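Local coordinates for regulatory protein cox (Enterobacteria phage P2, PDB 4LHF) that binds DNA and represses the Pc promoter, which controls the genes for the phage immunity repressor and the integrase, at residues L7-K19 against A52-N64. Residues are numbered along the deposited sequence; the frame is centred on the assembly and turned at random.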
# COMPACT_ATOMS: atom_id res chain seq x y z
N LEU A 7 -7.11 -12.59 6.21
CA LEU A 7 -5.95 -11.77 6.53
C LEU A 7 -5.42 -12.12 7.92
O LEU A 7 -5.80 -11.51 8.91
CB LEU A 7 -6.31 -10.29 6.46
CG LEU A 7 -5.17 -9.30 6.20
CD1 LEU A 7 -4.52 -9.61 4.86
CD2 LEU A 7 -5.68 -7.87 6.23
N MET A 8 -4.54 -13.12 7.97
CA MET A 8 -3.96 -13.56 9.24
C MET A 8 -3.00 -12.53 9.81
O MET A 8 -2.87 -12.39 11.03
CB MET A 8 -3.26 -14.91 9.08
CG MET A 8 -4.22 -16.08 9.00
SD MET A 8 -3.37 -17.66 8.94
CE MET A 8 -4.76 -18.78 9.07
N THR A 9 -2.32 -11.80 8.93
CA THR A 9 -1.44 -10.73 9.37
C THR A 9 -1.77 -9.41 8.67
O THR A 9 -1.91 -9.36 7.45
CB THR A 9 0.05 -11.09 9.18
OG1 THR A 9 0.87 -9.96 9.51
CG2 THR A 9 0.32 -11.52 7.74
N ASP A 10 -1.91 -8.35 9.46
CA ASP A 10 -2.30 -7.05 8.92
C ASP A 10 -1.09 -6.24 8.45
O ASP A 10 -1.24 -5.12 7.98
CB ASP A 10 -3.09 -6.25 9.96
CG ASP A 10 -4.46 -6.84 10.23
OD1 ASP A 10 -4.95 -7.60 9.37
OD2 ASP A 10 -5.04 -6.54 11.29
N ALA A 11 0.09 -6.82 8.59
CA ALA A 11 1.31 -6.14 8.17
C ALA A 11 2.33 -7.09 7.57
O ALA A 11 2.53 -8.20 8.08
CB ALA A 11 1.92 -5.36 9.32
N ILE A 12 2.98 -6.67 6.49
CA ILE A 12 4.05 -7.47 5.91
C ILE A 12 5.27 -6.62 5.60
O ILE A 12 5.13 -5.46 5.22
CB ILE A 12 3.61 -8.20 4.61
CG1 ILE A 12 3.08 -7.21 3.58
CG2 ILE A 12 2.56 -9.26 4.93
CD1 ILE A 12 2.74 -7.85 2.24
N PRO A 13 6.47 -7.19 5.76
CA PRO A 13 7.71 -6.45 5.46
C PRO A 13 7.66 -5.91 4.04
O PRO A 13 7.12 -6.57 3.16
CB PRO A 13 8.78 -7.53 5.58
CG PRO A 13 8.22 -8.50 6.56
CD PRO A 13 6.75 -8.54 6.27
N TYR A 14 8.21 -4.71 3.84
CA TYR A 14 8.04 -4.00 2.58
C TYR A 14 8.62 -4.73 1.37
O TYR A 14 8.28 -4.43 0.23
CB TYR A 14 8.62 -2.58 2.68
CG TYR A 14 10.13 -2.51 2.59
CD1 TYR A 14 10.75 -2.09 1.43
CD2 TYR A 14 10.92 -2.86 3.68
CE1 TYR A 14 12.13 -2.01 1.34
CE2 TYR A 14 12.30 -2.79 3.60
CZ TYR A 14 12.90 -2.37 2.43
OH TYR A 14 14.27 -2.29 2.34
N GLN A 15 9.50 -5.70 1.63
CA GLN A 15 10.08 -6.51 0.56
C GLN A 15 9.04 -7.47 -0.02
O GLN A 15 8.96 -7.66 -1.23
CB GLN A 15 11.28 -7.30 1.07
CG GLN A 15 12.37 -6.44 1.70
CD GLN A 15 12.21 -6.33 3.21
OE1 GLN A 15 11.11 -6.21 3.73
NE2 GLN A 15 13.34 -6.39 3.92
N GLU A 16 8.25 -8.08 0.86
CA GLU A 16 7.17 -8.97 0.44
C GLU A 16 6.11 -8.18 -0.31
O GLU A 16 5.58 -8.63 -1.33
CB GLU A 16 6.55 -9.66 1.66
CG GLU A 16 5.36 -10.55 1.33
CD GLU A 16 5.75 -11.84 0.63
OE1 GLU A 16 6.96 -12.14 0.54
OE2 GLU A 16 4.84 -12.56 0.16
N PHE A 17 5.80 -6.99 0.20
CA PHE A 17 4.87 -6.08 -0.46
C PHE A 17 5.39 -5.71 -1.84
O PHE A 17 4.63 -5.55 -2.79
CB PHE A 17 4.66 -4.82 0.39
CG PHE A 17 3.63 -3.88 -0.16
CD1 PHE A 17 2.29 -4.09 0.09
CD2 PHE A 17 4.01 -2.79 -0.93
CE1 PHE A 17 1.33 -3.22 -0.42
CE2 PHE A 17 3.06 -1.93 -1.44
CZ PHE A 17 1.72 -2.14 -1.18
N ALA A 18 6.71 -5.57 -1.94
CA ALA A 18 7.36 -5.30 -3.21
C ALA A 18 7.16 -6.47 -4.16
O ALA A 18 6.90 -6.28 -5.34
CB ALA A 18 8.84 -5.04 -3.00
N LYS A 19 7.30 -7.69 -3.63
CA LYS A 19 7.09 -8.89 -4.43
C LYS A 19 5.65 -8.96 -4.93
O LYS A 19 5.39 -9.45 -6.03
CB LYS A 19 7.41 -10.15 -3.63
CG LYS A 19 8.83 -10.25 -3.12
CD LYS A 19 9.17 -11.68 -2.74
CE LYS A 19 10.40 -11.75 -1.85
NZ LYS A 19 10.09 -11.41 -0.43
N ALA A 52 16.24 4.23 11.15
CA ALA A 52 15.11 3.35 11.42
C ALA A 52 15.50 1.88 11.28
O ALA A 52 16.68 1.53 11.29
CB ALA A 52 13.94 3.69 10.51
N GLY A 53 14.49 1.02 11.15
CA GLY A 53 14.72 -0.41 11.02
C GLY A 53 13.84 -1.06 9.98
O GLY A 53 13.78 -0.60 8.84
N GLU A 54 13.15 -2.12 10.37
CA GLU A 54 12.27 -2.84 9.46
C GLU A 54 11.02 -2.03 9.12
O GLU A 54 10.27 -1.63 10.00
CB GLU A 54 11.85 -4.19 10.04
CG GLU A 54 12.91 -5.27 9.92
CD GLU A 54 12.33 -6.58 9.39
OE1 GLU A 54 11.95 -6.62 8.20
OE2 GLU A 54 12.26 -7.56 10.16
N TYR A 55 10.81 -1.79 7.83
CA TYR A 55 9.60 -1.11 7.38
C TYR A 55 8.53 -2.13 7.00
O TYR A 55 8.70 -2.90 6.06
CB TYR A 55 9.90 -0.19 6.20
CG TYR A 55 10.30 1.21 6.61
CD1 TYR A 55 9.69 1.84 7.68
CD2 TYR A 55 11.29 1.90 5.91
CE1 TYR A 55 10.05 3.12 8.05
CE2 TYR A 55 11.65 3.18 6.28
CZ TYR A 55 11.03 3.79 7.35
OH TYR A 55 11.39 5.06 7.72
N TRP A 56 7.43 -2.13 7.75
CA TRP A 56 6.32 -3.03 7.47
C TRP A 56 5.14 -2.25 6.92
O TRP A 56 4.74 -1.23 7.47
CB TRP A 56 5.88 -3.75 8.75
CG TRP A 56 6.89 -4.70 9.31
CD1 TRP A 56 8.16 -4.41 9.73
CD2 TRP A 56 6.71 -6.11 9.53
NE1 TRP A 56 8.78 -5.55 10.19
CE2 TRP A 56 7.91 -6.60 10.08
CE3 TRP A 56 5.65 -6.99 9.32
CZ2 TRP A 56 8.08 -7.94 10.42
CZ3 TRP A 56 5.82 -8.33 9.65
CH2 TRP A 56 7.03 -8.79 10.19
N VAL A 57 4.57 -2.73 5.82
CA VAL A 57 3.35 -2.13 5.28
C VAL A 57 2.13 -2.67 6.02
O VAL A 57 1.95 -3.89 6.14
CB VAL A 57 3.21 -2.40 3.78
CG1 VAL A 57 1.89 -1.85 3.27
CG2 VAL A 57 4.38 -1.78 3.03
N TYR A 58 1.32 -1.74 6.52
CA TYR A 58 0.08 -2.05 7.22
C TYR A 58 -1.06 -2.12 6.21
O TYR A 58 -1.46 -1.11 5.64
CB TYR A 58 -0.21 -0.99 8.28
CG TYR A 58 -1.32 -1.35 9.23
CD1 TYR A 58 -1.19 -2.42 10.11
CD2 TYR A 58 -2.49 -0.60 9.28
CE1 TYR A 58 -2.20 -2.74 10.99
CE2 TYR A 58 -3.50 -0.91 10.16
CZ TYR A 58 -3.36 -1.99 11.01
OH TYR A 58 -4.37 -2.31 11.89
N LEU A 59 -1.57 -3.33 5.99
CA LEU A 59 -2.51 -3.61 4.90
C LEU A 59 -3.94 -3.06 5.02
O LEU A 59 -4.53 -2.67 4.00
CB LEU A 59 -2.52 -5.11 4.60
CG LEU A 59 -1.15 -5.66 4.21
CD1 LEU A 59 -1.15 -7.18 4.15
CD2 LEU A 59 -0.72 -5.08 2.88
N PRO A 60 -4.53 -3.07 6.23
CA PRO A 60 -5.88 -2.49 6.33
C PRO A 60 -5.95 -1.03 5.88
O PRO A 60 -6.87 -0.66 5.15
CB PRO A 60 -6.19 -2.59 7.82
CG PRO A 60 -5.42 -3.77 8.27
CD PRO A 60 -4.14 -3.75 7.48
N ALA A 61 -4.98 -0.23 6.31
CA ALA A 61 -4.92 1.17 5.92
C ALA A 61 -4.75 1.30 4.41
O ALA A 61 -5.38 2.14 3.77
CB ALA A 61 -3.77 1.87 6.63
N TRP A 62 -3.91 0.44 3.84
CA TRP A 62 -3.63 0.43 2.41
C TRP A 62 -4.89 0.15 1.60
O TRP A 62 -5.26 0.92 0.72
CB TRP A 62 -2.54 -0.60 2.11
CG TRP A 62 -2.33 -0.92 0.66
CD1 TRP A 62 -2.56 -2.12 0.05
CD2 TRP A 62 -1.82 -0.04 -0.35
NE1 TRP A 62 -2.24 -2.03 -1.29
CE2 TRP A 62 -1.78 -0.77 -1.55
CE3 TRP A 62 -1.40 1.29 -0.35
CZ2 TRP A 62 -1.34 -0.21 -2.75
CZ3 TRP A 62 -0.97 1.85 -1.54
CH2 TRP A 62 -0.94 1.09 -2.73
N ASN A 63 -5.56 -0.95 1.92
CA ASN A 63 -6.75 -1.36 1.17
C ASN A 63 -7.97 -0.47 1.39
O ASN A 63 -8.71 -0.19 0.45
CB ASN A 63 -7.09 -2.82 1.47
CG ASN A 63 -6.06 -3.78 0.90
OD1 ASN A 63 -5.65 -3.67 -0.26
ND2 ASN A 63 -5.61 -4.72 1.73
N ASN A 64 -8.16 -0.01 2.62
CA ASN A 64 -9.21 0.96 2.90
C ASN A 64 -8.95 2.28 2.17
O ASN A 64 -9.88 2.95 1.72
CB ASN A 64 -9.36 1.21 4.40
CG ASN A 64 -9.83 -0.03 5.14
OD1 ASN A 64 -10.44 -0.92 4.55
ND2 ASN A 64 -9.57 -0.08 6.44
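In the helix-turn-helix fold of Cox, consistent with the winged type, the short strand 11-13 pairs antiparallel with the central strand 54-58, and Ile-12 and Val-57 exchange both of their backbone hydrogen bonds, Ile-12 N to Val-57 O at 3.0 Å and Val-57 N to Ile-12 O at 2.9 Å. At both ends the pairing runs on into a helix start: Leu-59 N, in the first turn of one helix, bonds to Asp-10 O at 2.7 Å, and Tyr-14 N, in the first turn of the other, bonds to Tyr-55 O.

Pro-13 sits over the indole face of Trp-56 with CG and CD nearest, its CG 3.7 Å from the centroid of the six-membered ring and almost on the ring normal, a CH-pi contact. With CG anti to its own carbonyl carbon (chi1 -67°), Trp-56 brings its indole against Pro-13 and the ring edge up to Ala-11 O. Thr-9 OG1 donates a hydrogen bond to this same carbonyl oxygen.

The other side of the sheet carries Ile-12 and Val-57 and faces the helical core. Here Val-57 puts CG1 and CG2 over one face of the Phe-17 ring, and CG2 lies 3.9 Å from Phe-17 CG. With CG anti to the backbone N (chi1 -175°), Phe-17 sends its ring edge on to the face of Trp-62, a T-shaped pair with planes at 86° and Phe-17 CZ 3.8 Å from Trp-62 CE2; Leu-37 packs against both side chains. Helix 14-21 and helix 25-34 form the helix-turn-helix, with Tyr-14 packed on Thr-25 and Val-28, while strands 39-42 and 54-58 form a hairpin that probably corresponds to the wing.

At the start of helix 59-72, the Pro-60 ring crosses the Asp-10 side chain at about a right angle, CD 3.7 Å from Asp-10 CB, and the same CD sits over the centre of the Tyr-58 ring.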